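Local coordinates for protein putative kinase (Chloroflexus aurantiacus, PDB 2RHM) that probably acts as a P-loop kinase that binds a nucleoside triphosphate and passes its phosphate to an acceptor not yet identified, at residues Q23-A26 and T27-L31; C111-S114 and G115-V119. All blocks are in the same frame, centred on the assembly; numbering follows the deposited sequence.

Contact 1: Q23-A26 and T27-L31; sequences QALA and TGLRL
Gln23 O accepts Thr27 N at 3.0 Å in a fairly straight helical bond, and the same ladder runs on through Gly28 N to Ala24 O (2.8 Å) and Leu29 N to Leu25 O. The Thr27 hydroxyl lies near the first of these carbonyls, though another acceptor is within reach of its one proton and the bond is not settled. Thr27 OG1, beside its backbone N and anti to the carbonyl carbon (chi1 -58°), comes within 3.1 Å of Gln23 O. The ladder changes step at Arg30, which leaves helical geometry with a positive phi of 52° and packs on Gln75 of the second subunit. Leu31 N then reaches back five residues to Ala26 O (3.2 Å), meeting a lone pair in the carbonyl plane. A six-to-one bond across a residue in the left-handed helical conformation is the main bond of a Schellman motif; the five-to-two pair that would complete it, Arg30 N and Thr27 O, stands 3.7 Å apart. A water spans the turn, donating to Leu31 O at 2.7 Å and weakly to Ala26 O. Apolar packing lies on another face, where Leu25 and Leu29 run side by side, pointing the same way, with Leu25 CD2 4.0 Å from Leu29 CD1. Both leucines rest on Ile8 of strand 6-12 and Val182 of helix 175-187, while Leu31 and Ala26 meet Ile81 of strand 80-83.

Contact 2: C111-S114 and G115-V119; sequences CVAS and GDVLV
Ser114 occupies the N-cap of helix 115-127, and its OG accepts Val117 N at 3.3 Å with an N-H...O angle of 158°. The serine OG stands between its own backbone N and carbonyl carbon (chi1 72°), which brings it over the opening turn to the N-H of Val117. Val117 lies against the cap, its CG2 beside the backbone N and 3.4 Å from Ser114 OG, so that a methyl group flanks the hydroxyl. The other branch, CG1, is anti to the backbone N and reaches loosely toward Ala113 CB. One residue on, Leu118 N donates to Ser114 O at 2.9 Å, approaching nearly along the C=O axis. The Leu118 side chain returns over the residues before the helix. Placed beside its backbone N (chi1 -67°), Leu118 CG lies 3.3 Å from Ser114 O, and the two methyls separate: Leu118 CD1 comes to Ala113 O, while Leu118 CD2 packs 3.8 Å from Ala113 CB. With an alanine here in place of Ser114, Val117 N would probably lose its capping acceptor, leaving the first turn more prone to fray. Ser114 N is hydrogen-bonded to Thr168 OG1, just after strand 162-166, which ties the cap residue to that neighbouring edge of the sheet, and Val147 of helix 141-149 covers Leu118. The chemistry is that of a strand-to-helix junction: one serine supplies two acceptors, hydroxyl and carbonyl, to consecutive N-H groups of the first turn, while Ala113 and Leu118 pack against each other across the bend.

In the fold
Contact 1 ends the helix that follows the probable Walker A loop, and contact 2 begins the helix that follows the neighbouring strand of the parallel sheet. Their centres are 24 Å apart and their nearest atoms about 8 Å, without touching. Cys111 bridges the interval, hydrogen-bonded through its backbone to Thr11 and packed on Lys18 and Leu21 of helix 18-29. Neither contact supplies a residue of the benzoic acid pocket: the side chain of Gln23 lies about 10 Å from the ligand and that of Leu118 about 8 Å. Helix 115-127 contributes Ile122 and Arg125 to that pocket, and the loop before helix 18-29 contributes Pro14 and Ala15.

Contact 1: Q23-A26 and T27-L31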
ATOM      1  N   GLN B  23       8.855   8.724   9.653  1.00 25.44           N
ATOM      2  CA  GLN B  23       9.974   8.156   8.901  1.00 28.12           C
ATOM      3  C   GLN B  23      11.102   7.666   9.835  1.00 25.98           C
ATOM      4  O   GLN B  23      11.715   6.605   9.606  1.00 26.33           O
ATOM      5  CB  GLN B  23      10.464   9.165   7.863  1.00 27.76           C
ATOM      6  CG  GLN B  23       9.442   9.402   6.721  1.00 29.90           C
ATOM      7  CD  GLN B  23       9.852  10.505   5.732  1.00 33.57           C
ATOM      8  OE1 GLN B  23      10.763  11.298   5.993  1.00 38.93           O
ATOM      9  NE2 GLN B  23       9.159  10.559   4.598  1.00 30.15           N
ATOM     10  N   ALA B  24      11.377   8.441  10.879  1.00 26.16           N
ATOM     11  CA  ALA B  24      12.330   8.058  11.916  1.00 27.33           C
ATOM     12  C   ALA B  24      11.893   6.789  12.660  1.00 25.76           C
ATOM     13  O   ALA B  24      12.733   5.978  13.055  1.00 26.41           O
ATOM     14  CB  ALA B  24      12.506   9.199  12.928  1.00 27.64           C
ATOM     15  N   LEU B  25      10.591   6.645  12.869  1.00 25.22           N
ATOM     16  CA  LEU B  25      10.040   5.447  13.486  1.00 24.55           C
ATOM     17  C   LEU B  25      10.190   4.253  12.550  1.00 23.70           C
ATOM     18  O   LEU B  25      10.520   3.157  12.987  1.00 24.88           O
ATOM     19  CB  LEU B  25       8.556   5.623  13.844  1.00 23.64           C
ATOM     20  CG  LEU B  25       8.190   6.400  15.098  1.00 30.21           C
ATOM     21  CD1 LEU B  25       6.698   6.420  15.213  1.00 31.45           C
ATOM     22  CD2 LEU B  25       8.792   5.779  16.335  1.00 31.21           C
ATOM     23  N   ALA B  26       9.965   4.464  11.259  1.00 24.52           N
ATOM     24  CA  ALA B  26      10.055   3.371  10.312  1.00 23.60           C
ATOM     25  C   ALA B  26      11.491   2.857  10.286  1.00 24.61           C
ATOM     26  O   ALA B  26      11.720   1.648  10.294  1.00 26.22           O
ATOM     27  CB  ALA B  26       9.633   3.810   8.949  1.00 23.98           C
ATOM     28  N   THR B  27      12.452   3.781  10.277  1.00 24.03           N
ATOM     29  CA  THR B  27      13.879   3.425  10.269  1.00 24.78           C
ATOM     30  C   THR B  27      14.324   2.827  11.601  1.00 24.76           C
ATOM     31  O   THR B  27      15.087   1.854  11.634  1.00 26.18           O
ATOM     32  CB  THR B  27      14.739   4.683   9.957  1.00 26.43           C
ATOM     33  OG1 THR B  27      14.346   5.216   8.693  1.00 26.29           O
ATOM     34  CG2 THR B  27      16.186   4.354   9.917  1.00 29.29           C
ATOM     35  N   GLY B  28      13.836   3.403  12.691  1.00 25.57           N
ATOM     36  CA  GLY B  28      14.191   2.968  14.039  1.00 25.61           C
ATOM     37  C   GLY B  28      13.594   1.650  14.495  1.00 25.82           C
ATOM     38  O   GLY B  28      14.204   0.942  15.304  1.00 27.70           O
ATOM     39  N   LEU B  29      12.412   1.318  13.985  1.00 26.11           N
ATOM     40  CA  LEU B  29      11.713   0.076  14.345  1.00 26.28           C
ATOM     41  C   LEU B  29      11.724  -0.956  13.203  1.00 24.88           C
ATOM     42  O   LEU B  29      11.234  -2.076  13.384  1.00 23.28           O
ATOM     43  CB  LEU B  29      10.262   0.380  14.709  1.00 27.11           C
ATOM     44  CG  LEU B  29       9.973   1.427  15.795  1.00 27.86           C
ATOM     45  CD1 LEU B  29       8.504   1.800  15.785  1.00 31.56           C
ATOM     46  CD2 LEU B  29      10.403   0.940  17.158  1.00 34.63           C
ATOM     47  N   ARG B  30      12.280  -0.577  12.050  1.00 23.32           N
ATOM     48  CA  ARG B  30      12.292  -1.415  10.857  1.00 22.75           C
ATOM     49  C   ARG B  30      10.880  -1.911  10.519  1.00 23.59           C
ATOM     50  O   ARG B  30      10.635  -3.108  10.369  1.00 23.97           O
ATOM     51  CB  ARG B  30      13.267  -2.586  11.020  1.00 24.01           C
ATOM     52  CG  ARG B  30      14.686  -2.143  11.340  1.00 30.05           C
ATOM     53  CD  ARG B  30      15.622  -3.325  11.536  1.00 31.78           C
ATOM     54  NE  ARG B  30      15.696  -4.122  10.320  1.00 27.97           N
ATOM     55  CZ  ARG B  30      16.436  -3.813   9.256  1.00 40.00           C
ATOM     56  NH1 ARG B  30      17.192  -2.715   9.237  1.00 38.85           N
ATOM     57  NH2 ARG B  30      16.415  -4.605   8.195  1.00 33.78           N
ATOM     58  N   LEU B  31       9.964  -0.967  10.378  1.00 23.39           N
ATOM     59  CA  LEU B  31       8.562  -1.283  10.069  1.00 23.09           C
ATOM     60  C   LEU B  31       8.104  -0.582   8.798  1.00 22.98           C
ATOM     61  O   LEU B  31       8.657   0.463   8.410  1.00 23.36           O
ATOM     62  CB  LEU B  31       7.638  -0.892  11.238  1.00 22.98           C
ATOM     63  CG  LEU B  31       7.835  -1.619  12.574  1.00 23.92           C
ATOM     64  CD1 LEU B  31       6.916  -1.014  13.614  1.00 27.94           C
ATOM     65  CD2 LEU B  31       7.583  -3.109  12.427  1.00 26.37           C
TER
HETATM   66  O   HOH W   1      11.035   0.604   7.157  1.00 43.55           O

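Contact 2: C111-S114 and G115-V119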
ATOM      1  N   CYS B 111       1.582  14.705  16.918  1.00 24.40           N
ATOM      2  CA  CYS B 111       2.510  15.809  16.795  1.00 25.84           C
ATOM      3  C   CYS B 111       1.758  17.113  16.863  1.00 24.68           C
ATOM      4  O   CYS B 111       0.665  17.210  16.336  1.00 24.18           O
ATOM      5  CB  CYS B 111       3.246  15.730  15.466  1.00 25.68           C
ATOM      6  SG  CYS B 111       4.195  14.230  15.298  1.00 29.50           S
ATOM      7  N   VAL B 112       2.357  18.109  17.511  1.00 24.04           N
ATOM      8  CA  VAL B 112       1.752  19.420  17.655  1.00 24.13           C
ATOM      9  C   VAL B 112       2.861  20.474  17.516  1.00 24.00           C
ATOM     10  O   VAL B 112       4.037  20.160  17.637  1.00 23.29           O
ATOM     11  CB  VAL B 112       1.034  19.569  19.033  1.00 26.97           C
ATOM     12  CG1 VAL B 112      -0.098  18.534  19.196  1.00 23.86           C
ATOM     13  CG2 VAL B 112       2.026  19.465  20.184  1.00 28.49           C
ATOM     14  N   ALA B 113       2.481  21.705  17.205  1.00 24.07           N
ATOM     15  CA  ALA B 113       3.428  22.826  17.201  1.00 24.19           C
ATOM     16  C   ALA B 113       2.675  24.133  17.214  1.00 24.98           C
ATOM     17  O   ALA B 113       1.481  24.177  16.915  1.00 25.12           O
ATOM     18  CB  ALA B 113       4.339  22.772  16.018  1.00 25.61           C
ATOM     19  N   SER B 114       3.398  25.206  17.521  1.00 25.08           N
ATOM     20  CA  SER B 114       2.783  26.522  17.633  1.00 25.68           C
ATOM     21  C   SER B 114       2.314  26.990  16.272  1.00 26.52           C
ATOM     22  O   SER B 114       2.888  26.615  15.239  1.00 28.55           O
ATOM     23  CB  SER B 114       3.748  27.542  18.267  1.00 24.58           C
ATOM     24  OG  SER B 114       4.799  27.898  17.385  1.00 25.89           O
ATOM     25  N   GLY B 115       1.238  27.774  16.272  1.00 28.73           N
ATOM     26  CA  GLY B 115       0.692  28.338  15.038  1.00 28.46           C
ATOM     27  C   GLY B 115       1.730  29.102  14.237  1.00 28.26           C
ATOM     28  O   GLY B 115       1.828  28.928  13.033  1.00 29.25           O
ATOM     29  N   ASP B 116       2.520  29.939  14.903  1.00 29.06           N
ATOM     30  CA  ASP B 116       3.573  30.689  14.224  1.00 29.61           C
ATOM     31  C   ASP B 116       4.569  29.773  13.526  1.00 29.65           C
ATOM     32  O   ASP B 116       4.934  30.010  12.385  1.00 28.81           O
ATOM     33  CB  ASP B 116       4.323  31.594  15.202  1.00 30.45           C
ATOM     34  CG  ASP B 116       3.518  32.813  15.616  1.00 34.31           C
ATOM     35  OD1 ASP B 116       2.469  33.103  14.997  1.00 32.58           O
ATOM     36  OD2 ASP B 116       3.954  33.493  16.569  1.00 41.68           O
ATOM     37  N   VAL B 117       5.012  28.727  14.215  1.00 28.34           N
ATOM     38  CA  VAL B 117       5.943  27.776  13.619  1.00 28.94           C
ATOM     39  C   VAL B 117       5.305  27.038  12.441  1.00 28.12           C
ATOM     40  O   VAL B 117       5.939  26.863  11.412  1.00 29.96           O
ATOM     41  CB  VAL B 117       6.503  26.788  14.679  1.00 27.41           C
ATOM     42  CG1 VAL B 117       7.039  25.520  14.034  1.00 30.33           C
ATOM     43  CG2 VAL B 117       7.580  27.502  15.497  1.00 30.16           C
ATOM     44  N   LEU B 118       4.049  26.625  12.586  1.00 28.08           N
ATOM     45  CA  LEU B 118       3.355  25.927  11.520  1.00 28.11           C
ATOM     46  C   LEU B 118       3.237  26.821  10.286  1.00 28.46           C
ATOM     47  O   LEU B 118       3.442  26.356   9.161  1.00 30.10           O
ATOM     48  CB  LEU B 118       1.965  25.442  11.989  1.00 28.28           C
ATOM     49  CG  LEU B 118       1.961  24.344  13.073  1.00 25.32           C
ATOM     50  CD1 LEU B 118       0.535  23.961  13.480  1.00 30.49           C
ATOM     51  CD2 LEU B 118       2.695  23.122  12.606  1.00 24.04           C
ATOM     52  N   VAL B 119       2.928  28.101  10.492  1.00 28.51           N
ATOM     53  CA  VAL B 119       2.795  29.018   9.355  1.00 30.19           C
ATOM     54  C   VAL B 119       4.137  29.160   8.624  1.00 30.52           C
ATOM     55  O   VAL B 119       4.174  29.087   7.397  1.00 33.17           O
ATOM     56  CB  VAL B 119       2.216  30.390   9.750  1.00 30.42           C
ATOM     57  CG1 VAL B 119       2.381  31.399   8.601  1.00 33.99           C
ATOM     58  CG2 VAL B 119       0.732  30.267  10.114  1.00 26.39           C
TER